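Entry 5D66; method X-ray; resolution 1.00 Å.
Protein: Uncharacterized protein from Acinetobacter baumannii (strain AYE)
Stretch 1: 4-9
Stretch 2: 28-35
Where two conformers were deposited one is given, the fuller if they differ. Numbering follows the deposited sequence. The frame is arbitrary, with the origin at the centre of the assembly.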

# COMPACT_ATOMS: atom_id res chain seq x y z
N GLU A 4 -28.94 0.18 10.24
CA GLU A 4 -28.31 -0.95 10.88
C GLU A 4 -26.90 -0.62 11.39
O GLU A 4 -26.54 -1.00 12.51
CB GLU A 4 -28.28 -2.14 9.91
N TYR A 5 -26.13 0.10 10.60
CA TYR A 5 -24.70 0.38 10.89
C TYR A 5 -24.43 1.86 10.64
O TYR A 5 -23.84 2.25 9.63
CB TYR A 5 -23.88 -0.55 10.01
CG TYR A 5 -24.02 -2.01 10.43
CD1 TYR A 5 -23.56 -2.47 11.66
CD2 TYR A 5 -24.70 -2.91 9.62
CE1 TYR A 5 -23.71 -3.78 12.04
CE2 TYR A 5 -24.87 -4.25 10.00
CZ TYR A 5 -24.37 -4.69 11.20
OH TYR A 5 -24.48 -5.98 11.59
N PRO A 6 -24.88 2.71 11.56
CA PRO A 6 -24.82 4.14 11.30
C PRO A 6 -23.41 4.73 11.25
O PRO A 6 -23.19 5.74 10.57
CB PRO A 6 -25.68 4.74 12.42
CG PRO A 6 -25.63 3.76 13.47
CD PRO A 6 -25.58 2.41 12.80
N LEU A 7 -22.46 4.17 11.99
CA LEU A 7 -21.11 4.68 11.95
C LEU A 7 -20.49 4.52 10.56
O LEU A 7 -19.81 5.39 10.05
CB LEU A 7 -20.23 4.02 12.99
CG LEU A 7 -18.82 4.59 13.12
CD1 LEU A 7 -18.81 6.05 13.58
CD2 LEU A 7 -17.97 3.76 14.05
N HIS A 8 -20.81 3.38 9.93
CA HIS A 8 -20.29 3.06 8.61
C HIS A 8 -20.84 4.06 7.59
O HIS A 8 -20.11 4.53 6.71
CB HIS A 8 -20.65 1.66 8.24
CG HIS A 8 -20.01 0.62 9.13
ND1 HIS A 8 -20.44 0.43 10.43
CD2 HIS A 8 -19.01 -0.27 8.91
CE1 HIS A 8 -19.70 -0.51 10.97
NE2 HIS A 8 -18.82 -0.93 10.08
N MSE A 9 -22.13 4.36 7.68
CA MSE A 9 -22.72 5.33 6.74
C MSE A 9 -22.11 6.71 6.95
O MSE A 9 -21.79 7.44 5.99
CB MSE A 9 -24.25 5.42 6.92
CG MSE A 9 -24.90 6.40 5.88
SE MSE A 9 -24.90 5.62 4.04
CE MSE A 9 -23.71 6.59 2.99
N LEU A 28 -18.00 -0.12 20.23
CA LEU A 28 -16.78 -0.57 19.60
C LEU A 28 -16.56 0.12 18.28
O LEU A 28 -17.37 0.01 17.36
CB LEU A 28 -16.89 -2.03 19.36
CG LEU A 28 -15.66 -2.84 19.18
CD1 LEU A 28 -14.86 -2.89 20.54
CD2 LEU A 28 -16.07 -4.17 18.71
N ILE A 29 -15.44 0.81 18.14
CA ILE A 29 -15.16 1.58 16.94
C ILE A 29 -15.04 0.72 15.69
O ILE A 29 -15.33 1.19 14.61
CB ILE A 29 -13.99 2.51 17.14
CG1 ILE A 29 -13.99 3.64 16.06
CG2 ILE A 29 -12.73 1.78 17.23
CD1 ILE A 29 -13.12 4.77 16.41
N ASP A 30 -14.57 -0.51 15.87
CA ASP A 30 -14.37 -1.44 14.79
C ASP A 30 -15.49 -2.45 14.65
O ASP A 30 -15.32 -3.51 14.05
CB ASP A 30 -13.01 -2.12 14.88
CG ASP A 30 -11.87 -1.20 14.48
OD1 ASP A 30 -12.05 -0.33 13.64
OD2 ASP A 30 -10.73 -1.45 15.01
N ALA A 31 -16.71 -2.11 15.11
CA ALA A 31 -17.88 -2.92 14.78
C ALA A 31 -17.95 -3.21 13.29
O ALA A 31 -17.72 -2.31 12.47
CB ALA A 31 -19.15 -2.17 15.20
N ARG A 32 -18.26 -4.43 12.91
CA ARG A 32 -18.36 -4.80 11.50
C ARG A 32 -19.78 -4.59 11.00
O ARG A 32 -20.74 -4.86 11.71
CB ARG A 32 -17.92 -6.23 11.26
CG ARG A 32 -16.56 -6.59 11.84
CD ARG A 32 -15.46 -5.62 11.43
NE ARG A 32 -14.18 -6.03 11.95
CZ ARG A 32 -13.17 -6.60 11.28
NH1 ARG A 32 -13.23 -6.77 9.97
NH2 ARG A 32 -12.08 -6.96 11.90
N ASP A 33 -19.87 -4.16 9.74
CA ASP A 33 -21.20 -4.06 9.08
C ASP A 33 -21.58 -5.44 8.55
O ASP A 33 -20.96 -6.49 8.87
CB ASP A 33 -21.20 -2.95 8.05
CG ASP A 33 -20.30 -3.18 6.84
OD1 ASP A 33 -19.85 -4.34 6.66
OD2 ASP A 33 -20.11 -2.22 6.08
N GLU A 34 -22.60 -5.50 7.72
CA GLU A 34 -23.15 -6.79 7.25
C GLU A 34 -22.14 -7.52 6.33
O GLU A 34 -22.31 -8.72 6.10
CB GLU A 34 -24.51 -6.58 6.59
CG GLU A 34 -24.48 -5.94 5.22
CD GLU A 34 -24.24 -4.45 5.17
OE1 GLU A 34 -24.23 -3.80 6.22
OE2 GLU A 34 -24.06 -3.98 4.00
N THR A 35 -21.18 -6.78 5.78
CA THR A 35 -20.15 -7.32 4.91
C THR A 35 -18.91 -7.73 5.66
O THR A 35 -17.99 -8.32 5.06
CB THR A 35 -19.69 -6.29 3.80
OG1 THR A 35 -18.88 -5.25 4.38
CG2 THR A 35 -20.89 -5.74 3.06

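The first turn of a helix packs here against an irregular segment more than twenty residues further along the chain. Stretch 1 enters its helix at P6, with Y5 in the N-cap position; stretch 2 has no regular helix or strand, but begins with a type I beta turn from L28 to A31, closed by the hydrogen bond from A31 N to L28 O (3.2 Å). The backbones come nearest at Y5 and D33, whose CA atoms are 5.9 Å apart, and stand wider at L7 and I29, 8.4 Å from CA to CA. No clear hydrogen bond crosses between the stretches, so the contact rests largely on the packing of two rings against carbon atoms and backbone.

The sequence suits the start of the helix. P6 lacks an amide hydrogen, which costs nothing in a first turn, where backbone amides have no carbonyl of a preceding turn to bind, and its ring restricts phi to a helical value, here -68°. The carbonyl oxygen Y5 O receives weak hydrogen bonds from H8 N (3.2 Å) and M9 N (3.3 Å). Helical geometry sends P6 and M9 out of reach of stretch 2, while Y5, L7 and H8 all direct their CA-to-CB bonds toward it.

D33 is the residue on which both rings converge. Y5, with chi1 in the m well (-69°) and chi2 at -65°, lays a face of its ring over D33 CA, which sits 3.5 Å from the ring centroid and only 4° off the normal. H8 is also m (-64°), with chi2 at 72°, and places D33 CB over a face of its imidazole, 3.7 Å from the centroid and 18° off the normal. Both are CH-pi contacts: carbon-bound hydrogens of the aspartate meet pi electrons, and a flat ring can approach closely without bulk in the way. The aspartate's CA-to-CB bond runs sideways to stretch 1, presenting both carbons to the rings. Its chi1 is p (66°), and its carboxylate serves its own segment: D33 OD1 accepts hydrogen bonds from T35 OG1 (2.6 Å) and T35 N (2.9 Å). Aspartate thus suits the site twice over, its short side chain offering a CH surface to the rings and an acceptor to both the hydroxyl and the amide of T35.

Further atoms of stretch 2 extend the contact. Y5 CE1 lies 3.2 Å from R32 O, and Y5 CE2 lies 3.5 Å from E34 N, so the broad tyrosine ring spans three consecutive residues. The E34 side chain, p at chi1 (73°) and m at chi2 (-76°), brings E34 OE1 to 3.5 Å from Y5 CD2. At the imidazole's edge, H8 NE2 is 3.0 Å from A31 O. R32 points its CA-to-CB bond away, and its contribution to the contact is through its backbone.

L7 supplies the apolar end. Its t, p rotamer (chi1 -175°, chi2 63°) brings L7 CD2 to 3.7 Å from I29 O and 4.5 Å from I29 CG1. Although the I29 CA-to-CB bond points away, with chi1 in the t well (-161°) CG1 still comes within reach, a loose meeting of aliphatic carbons.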